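Local coordinates for Dna-binding protein RAP1 (Saccharomyces cerevisiae, PDB 4BJT), which binds DNA, probably to repress or activate transcription, and through its C-terminal domain binds a module of Rif1, a telomere-associated partner, at residues D64-S67 against F68-I72; E109-V112 against Q113-D117; D150-N153 against P154-V158. One frame throughout, in Å; residues are numbered along the deposited sequence.

Interaction 1 (D64-S67 against F68-I72)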
loop_
_atom_site.group_PDB
_atom_site.type_symbol
_atom_site.label_atom_id
_atom_site.label_comp_id
_atom_site.label_asym_id
_atom_site.label_seq_id
_atom_site.Cartn_x
_atom_site.Cartn_y
_atom_site.Cartn_z
ATOM N N ASP C 64 5.385 -16.864 -6.304
ATOM C CA ASP C 64 6.399 -17.676 -6.998
ATOM C C ASP C 64 6.510 -17.332 -8.474
ATOM O O ASP C 64 7.518 -17.670 -9.086
ATOM C CB ASP C 64 6.082 -19.155 -6.849
ATOM C CG ASP C 64 5.879 -19.558 -5.410
ATOM O OD1 ASP C 64 6.641 -19.050 -4.535
ATOM O OD2 ASP C 64 4.861 -20.202 -5.126
ATOM N N THR C 65 5.510 -16.622 -9.021
ATOM C CA THR C 65 5.505 -16.155 -10.407
ATOM C C THR C 65 6.283 -14.857 -10.543
ATOM O O THR C 65 6.417 -14.364 -11.654
ATOM C CB THR C 65 4.072 -15.939 -10.934
ATOM O OG1 THR C 65 3.427 -14.829 -10.297
ATOM C CG2 THR C 65 3.228 -17.177 -10.855
ATOM N N ILE C 66 6.782 -14.290 -9.418
ATOM C CA ILE C 66 7.504 -13.024 -9.418
ATOM C C ILE C 66 8.972 -13.301 -9.129
ATOM O O ILE C 66 9.338 -13.562 -7.983
ATOM C CB ILE C 66 6.896 -12.076 -8.364
ATOM C CG1 ILE C 66 5.398 -11.786 -8.653
ATOM C CG2 ILE C 66 7.690 -10.748 -8.324
ATOM C CD1 ILE C 66 4.667 -11.044 -7.579
ATOM N N SER C 67 9.828 -13.205 -10.148
ATOM C CA SER C 67 11.255 -13.428 -10.003
ATOM C C SER C 67 11.808 -12.371 -9.034
ATOM O O SER C 67 11.381 -11.213 -9.079
ATOM C CB SER C 67 11.939 -13.323 -11.370
ATOM O OG SER C 67 13.326 -13.573 -11.260
ATOM N N PHE C 68 12.697 -12.791 -8.135
ATOM C CA PHE C 68 13.236 -11.936 -7.080
ATOM C C PHE C 68 14.728 -11.667 -7.241
ATOM O O PHE C 68 15.518 -12.598 -7.477
ATOM C CB PHE C 68 12.978 -12.586 -5.710
ATOM C CG PHE C 68 13.160 -11.630 -4.553
ATOM C CD1 PHE C 68 12.121 -10.827 -4.132
ATOM C CD2 PHE C 68 14.393 -11.478 -3.949
ATOM C CE1 PHE C 68 12.311 -9.873 -3.129
ATOM C CE2 PHE C 68 14.578 -10.538 -2.933
ATOM C CZ PHE C 68 13.539 -9.763 -2.521
ATOM N N PRO C 69 15.161 -10.410 -7.077
ATOM C CA PRO C 69 14.348 -9.216 -6.825
ATOM C C PRO C 69 13.691 -8.727 -8.098
ATOM O O PRO C 69 14.282 -8.805 -9.196
ATOM C CB PRO C 69 15.366 -8.190 -6.325
ATOM C CG PRO C 69 16.623 -8.560 -7.055
ATOM C CD PRO C 69 16.594 -10.070 -7.191
ATOM N N PRO C 70 12.488 -8.151 -7.972
ATOM C CA PRO C 70 11.826 -7.640 -9.162
ATOM C C PRO C 70 12.519 -6.404 -9.705
ATOM O O PRO C 70 13.111 -5.670 -8.928
ATOM C CB PRO C 70 10.408 -7.305 -8.688
ATOM C CG PRO C 70 10.416 -7.363 -7.281
ATOM C CD PRO C 70 11.646 -8.021 -6.766
ATOM N N LYS C 71 12.430 -6.165 -11.023
ATOM C CA LYS C 71 13.072 -5.012 -11.667
ATOM C C LYS C 71 12.687 -3.668 -11.039
ATOM O O LYS C 71 13.524 -2.767 -10.911
ATOM C CB LYS C 71 12.785 -5.004 -13.182
ATOM C CG LYS C 71 13.659 -4.043 -13.982
ATOM C CD LYS C 71 13.208 -3.899 -15.449
ATOM C CE LYS C 71 13.109 -5.206 -16.207
ATOM N NZ LYS C 71 12.877 -4.991 -17.662
ATOM N N ILE C 72 11.432 -3.535 -10.619
ATOM C CA ILE C 72 10.963 -2.278 -10.026
ATOM C C ILE C 72 11.568 -2.021 -8.632
ATOM O O ILE C 72 11.491 -0.896 -8.136
ATOM C CB ILE C 72 9.420 -2.297 -9.949
ATOM C CG1 ILE C 72 8.804 -0.889 -9.725
ATOM C CG2 ILE C 72 8.916 -3.303 -8.905
ATOM C CD1 ILE C 72 9.015 0.088 -10.839
HETATM O O HOH W 1 14.577 -10.826 -11.045
#
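Ser67 and Phe68 open a turn that illustrates how a cis-proline peptide can fold a chain back without a hydrogen bond across it. The peptide bond between Phe68 and Pro69 is cis, and the backbone angles of these two residues, with the CA atoms of Ser67 and Pro70 only 5.9 Å apart, make Ser67 to Pro70 a type VIb turn. Ser67 O lies 3.4 Å from Pro70 N, but a proline nitrogen has no hydrogen to offer, so the closure rests on chain shape and packing.

The Phe68 side chain can be followed outward. Its CB sits beside the preceding peptide. CG stands opposite the backbone N (chi1 -165°) and beside the carbonyl carbon, which turns the ring forward over the next residues. On one edge CD1 comes 3.9 Å from Pro70 CD. On the other, CD2 and CE2 form the part of the rim nearest Pro69 CB, which lies over one face, 4.1 Å above the ring plane. The ring as a whole leads away from Ser67 and meets Phe82 with the planes inclined at about 50°.

On the exposed side, one water spans the turn: it lies 3.0 Å from Ser67 OG and donates to Pro69 O at 2.8 Å. On the buried side, Ile66 CG2 and Pro70 CB approach each other more loosely, at 4.4 Å, bringing an aliphatic branch from before the turn beside a proline ring from its end.

This loop joins helix 56-59 to helix 80-83. Ile66 and Pro70 both rest on Phe148 of helix 140-150, Phe68 leans toward helix 80-83 and the following Phe85, and helix 88-99 is tied in through Thr88, bonded to Ile66 O, and Arg89, salt-bridged to Asp64.

Interaction 2 (E109-V112 against Q113-D117)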
loop_
_atom_site.group_PDB
_atom_site.type_symbol
_atom_site.label_atom_id
_atom_site.label_comp_id
_atom_site.label_asym_id
_atom_site.label_seq_id
_atom_site.Cartn_x
_atom_site.Cartn_y
_atom_site.Cartn_z
ATOM N N GLU C 109 5.053 5.724 13.126
ATOM C CA GLU C 109 6.521 5.757 13.231
ATOM C C GLU C 109 7.155 4.396 13.630
ATOM O O GLU C 109 8.179 3.994 13.054
ATOM C CB GLU C 109 6.970 6.887 14.185
ATOM C CG GLU C 109 8.458 6.922 14.499
ATOM C CD GLU C 109 9.481 7.076 13.383
ATOM O OE1 GLU C 109 9.196 6.683 12.228
ATOM O OE2 GLU C 109 10.604 7.544 13.685
ATOM N N LYS C 110 6.557 3.684 14.595
ATOM C CA LYS C 110 7.061 2.366 15.003
ATOM C C LYS C 110 6.928 1.364 13.836
ATOM O O LYS C 110 7.837 0.565 13.596
ATOM C CB LYS C 110 6.274 1.831 16.191
ATOM C CG LYS C 110 6.858 0.546 16.778
ATOM C CD LYS C 110 5.914 -0.065 17.811
ATOM C CE LYS C 110 6.485 -1.231 18.596
ATOM N NZ LYS C 110 7.399 -2.107 17.806
ATOM N N LEU C 111 5.785 1.398 13.152
ATOM C CA LEU C 111 5.566 0.503 12.015
ATOM C C LEU C 111 6.652 0.729 10.946
ATOM O O LEU C 111 7.245 -0.223 10.429
ATOM C CB LEU C 111 4.159 0.740 11.429
ATOM C CG LEU C 111 3.874 0.058 10.093
ATOM C CD1 LEU C 111 3.955 -1.441 10.216
ATOM C CD2 LEU C 111 2.536 0.438 9.596
ATOM N N VAL C 112 6.853 1.999 10.576
ATOM C CA VAL C 112 7.840 2.393 9.580
ATOM C C VAL C 112 9.233 1.914 10.001
ATOM O O VAL C 112 9.996 1.409 9.160
ATOM C CB VAL C 112 7.745 3.915 9.313
ATOM C CG1 VAL C 112 8.962 4.463 8.604
ATOM C CG2 VAL C 112 6.467 4.234 8.523
ATOM N N GLN C 113 9.567 2.023 11.304
ATOM C CA GLN C 113 10.858 1.523 11.771
ATOM C C GLN C 113 10.972 0.006 11.634
ATOM O O GLN C 113 11.994 -0.505 11.190
ATOM C CB GLN C 113 11.109 1.941 13.235
ATOM C CG GLN C 113 12.516 1.612 13.735
ATOM C CD GLN C 113 13.557 2.406 12.986
ATOM O OE1 GLN C 113 13.503 3.632 12.946
ATOM N NE2 GLN C 113 14.479 1.738 12.309
ATOM N N ASP C 114 9.908 -0.724 11.958
ATOM C CA ASP C 114 9.923 -2.180 11.854
ATOM C C ASP C 114 9.984 -2.639 10.382
ATOM O O ASP C 114 10.695 -3.601 10.058
ATOM C CB ASP C 114 8.700 -2.770 12.556
ATOM C CG ASP C 114 8.636 -2.478 14.053
ATOM O OD1 ASP C 114 9.685 -2.119 14.640
ATOM O OD2 ASP C 114 7.529 -2.549 14.623
ATOM N N LEU C 115 9.327 -1.901 9.478
ATOM C CA LEU C 115 9.380 -2.239 8.040
ATOM C C LEU C 115 10.784 -2.018 7.470
ATOM O O LEU C 115 11.193 -2.680 6.505
ATOM C CB LEU C 115 8.368 -1.404 7.260
ATOM C CG LEU C 115 6.902 -1.787 7.498
ATOM C CD1 LEU C 115 5.974 -0.707 6.968
ATOM C CD2 LEU C 115 6.564 -3.154 6.862
ATOM N N CYS C 116 11.519 -1.082 8.047
ATOM C CA CYS C 116 12.904 -0.821 7.683
ATOM C C CYS C 116 13.810 -1.956 8.227
ATOM O O CYS C 116 14.531 -2.610 7.462
ATOM C CB CYS C 116 13.290 0.545 8.242
ATOM S SG CYS C 116 15.047 0.915 8.169
ATOM N N ASP C 117 13.703 -2.237 9.525
ATOM C CA ASP C 117 14.566 -3.215 10.197
ATOM C C ASP C 117 14.344 -4.649 9.824
ATOM O O ASP C 117 15.308 -5.418 9.811
ATOM C CB ASP C 117 14.409 -3.099 11.734
ATOM C CG ASP C 117 14.854 -1.772 12.316
ATOM O OD1 ASP C 117 15.596 -1.035 11.626
ATOM O OD2 ASP C 117 14.447 -1.460 13.454
HETATM O O HOH W 2 11.893 5.126 14.922
#
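Lys110 reaches Asp114, one turn further along the helix, by running nearly straight through its first three torsions and bending only at the last (chi4 -35°), which swings NZ back toward the carboxylate. Asp114 answers with CG beside its own backbone N (chi1 -62°), so that its group lies back over the preceding turn. NZ meets OD2 at 3.2 Å from the syn side, forming a salt bridge in which the two side chains cross at a slant. Asp114 CG is also only 3.2 Å from Lys110 O, the carbonyl that accepts the backbone bond from Asp114 N; the ammonium group and Tyr103 OH, also bonded to OD2, would be expected to ease the closeness of the oxygens. With an alanine in place of Asp114, Lys110 NZ is likely to lose its carboxylate mate and Tyr103 OH its partner on OD2.

Gln113 repeats the spacing with Asp117. Its NE2 bonds OD1 at 3.1 Å; the carboxylate oxygen lies in the amide plane, whereas the amide comes from above the carboxylate plane. Gln113 OE1 is bonded to Lys123 NZ and also takes a water at 3.0 Å, whose second bond, to Glu109 OE2, is weak.

On the buried side, Leu111 CG packs against Leu115 CD1 at 3.8 Å. The backbone bond beneath is the shortest of the four spanning the segments, Leu115 N to Leu111 O at 2.8 Å. Leu115 fits against Leu95 and Val98 of helix 88-99, and Val112 against helix 123-132. Leu111 and Val112 also pack on apolar side chains of the bound Rif1 peptide. Charged and amide pairs four residues apart on one side, with leucine and valine on another, are the mark of an amphipathic alpha-helix, here helix 108-119, whose apolar side contributes to the peptide-binding surface.

Interaction 3 (D150-N153 against P154-V158)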
loop_
_atom_site.group_PDB
_atom_site.type_symbol
_atom_site.label_atom_id
_atom_site.label_comp_id
_atom_site.label_asym_id
_atom_site.label_seq_id
_atom_site.Cartn_x
_atom_site.Cartn_y
_atom_site.Cartn_z
ATOM N N ASP C 150 3.328 -5.881 -11.850
ATOM C CA ASP C 150 3.137 -4.900 -12.921
ATOM C C ASP C 150 4.408 -4.148 -13.296
ATOM O O ASP C 150 4.395 -3.445 -14.309
ATOM C CB ASP C 150 2.066 -3.866 -12.525
ATOM C CG ASP C 150 0.670 -4.371 -12.168
ATOM O OD1 ASP C 150 0.303 -5.479 -12.613
ATOM O OD2 ASP C 150 -0.068 -3.625 -11.474
ATOM N N ASN C 151 5.451 -4.202 -12.461
ATOM C CA ASN C 151 6.681 -3.441 -12.710
ATOM C C ASN C 151 6.377 -1.937 -12.803
ATOM O O ASN C 151 6.853 -1.250 -13.704
ATOM C CB ASN C 151 7.360 -3.966 -13.998
ATOM C CG ASN C 151 8.706 -3.382 -14.265
ATOM O OD1 ASN C 151 9.368 -2.910 -13.356
ATOM N ND2 ASN C 151 9.084 -3.288 -15.539
ATOM N N VAL C 152 5.523 -1.437 -11.890
ATOM C CA VAL C 152 5.091 -0.042 -11.875
ATOM C C VAL C 152 4.915 0.364 -10.426
ATOM O O VAL C 152 4.401 -0.424 -9.631
ATOM C CB VAL C 152 3.784 0.146 -12.685
ATOM C CG1 VAL C 152 2.634 -0.588 -12.015
ATOM C CG2 VAL C 152 3.450 1.626 -12.855
ATOM N N ASN C 153 5.325 1.571 -10.080
ATOM C CA ASN C 153 5.209 2.075 -8.717
ATOM C C ASN C 153 4.683 3.511 -8.724
ATOM O O ASN C 153 5.365 4.389 -9.246
ATOM C CB ASN C 153 6.597 2.077 -8.048
ATOM C CG ASN C 153 6.516 2.597 -6.641
ATOM O OD1 ASN C 153 5.659 2.159 -5.874
ATOM N ND2 ASN C 153 7.445 3.423 -6.235
ATOM N N PRO C 154 3.519 3.781 -8.128
ATOM C CA PRO C 154 2.601 2.835 -7.502
ATOM C C PRO C 154 1.833 2.041 -8.537
ATOM O O PRO C 154 1.688 2.484 -9.673
ATOM C CB PRO C 154 1.635 3.743 -6.727
ATOM C CG PRO C 154 1.562 4.962 -7.563
ATOM C CD PRO C 154 2.974 5.153 -8.085
ATOM N N PRO C 155 1.213 0.932 -8.122
ATOM C CA PRO C 155 0.314 0.213 -9.033
ATOM C C PRO C 155 -0.904 1.095 -9.352
ATOM O O PRO C 155 -1.546 1.599 -8.426
ATOM C CB PRO C 155 -0.083 -1.035 -8.259
ATOM C CG PRO C 155 0.593 -0.994 -6.996
ATOM C CD PRO C 155 1.337 0.262 -6.816
ATOM N N PRO C 156 -1.185 1.358 -10.637
ATOM C CA PRO C 156 -2.162 2.399 -10.967
ATOM C C PRO C 156 -3.632 2.047 -10.952
ATOM O O PRO C 156 -4.453 2.978 -11.001
ATOM C CB PRO C 156 -1.756 2.806 -12.379
ATOM C CG PRO C 156 -1.206 1.599 -12.957
ATOM C CD PRO C 156 -0.437 0.958 -11.844
ATOM N N ASN C 157 -3.986 0.755 -10.922
ATOM C CA ASN C 157 -5.387 0.341 -11.033
ATOM C C ASN C 157 -5.716 -0.732 -10.025
ATOM O O ASN C 157 -6.294 -1.766 -10.383
ATOM C CB ASN C 157 -5.638 -0.186 -12.452
ATOM C CG ASN C 157 -5.350 0.806 -13.550
ATOM O OD1 ASN C 157 -5.958 1.877 -13.625
ATOM N ND2 ASN C 157 -4.490 0.444 -14.471
ATOM N N VAL C 158 -5.426 -0.473 -8.748
ATOM C CA VAL C 158 -5.692 -1.421 -7.685
ATOM C C VAL C 158 -6.596 -0.828 -6.608
ATOM O O VAL C 158 -6.248 0.215 -6.026
ATOM C CB VAL C 158 -4.381 -1.895 -7.044
ATOM C CG1 VAL C 158 -4.643 -2.853 -5.886
ATOM C CG2 VAL C 158 -3.464 -2.545 -8.097
HETATM O O HOH W 3 -2.597 -1.708 -11.457
#
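Asp150, at the end of helix 140-150, meets Pro155 with the two side chains crossing at about a right angle, OD2 lying 4.1 Å from Pro155 CB. The same oxygen accepts from a water at 3.2 Å, and that water takes the backbone N-H of Asn157 at 2.9 Å, bridging the helix end to the returning loop. Asn151 then leaves the helix with positive phi (58°). Val152 makes the tight contact: CG1 sits between the backbone N and the carbonyl carbon (chi1 66°), and this methyl points at Pro156 CD, 3.4 Å away, closer than carbons usually pack, while CG2 lies 3.7 Å from Pro154 O. Here the chain forms a type VIb turn, Val152 to Pro155, centred on the cis peptide between Asn153 and Pro154; the three consecutive prolines supply no N-H, and no hydrogen bond crosses it. Asn153 carries its side chain forward alongside the proline, with OD1 3.5 Å from Pro154 CA and hydrogen-bonded to Tyr143 OH. That tyrosine, on helix 140-150, also touches the rings of Pro154 and Pro155.

How the interactions relate
Interactions 1 and 3 use the same device, a type VIb cis-proline turn, in two neighbouring loops, and they meet directly although their centres are 14 Å apart. Ile72 makes the join: its CB lies 3.5 Å from Asn151 OD1, and its CD1 4.0 Å from Val152 N. Helix 140-150 links the two as well, since Phe148 packs under interaction 1 while Asp150 opens interaction 3. Interaction 2 stands apart, its centre 23 Å from each of the others and its nearest atoms about 12 Å from interaction 1 and 13 Å from interaction 3. It is also the contact whose residues meet the bound Rif1 peptide.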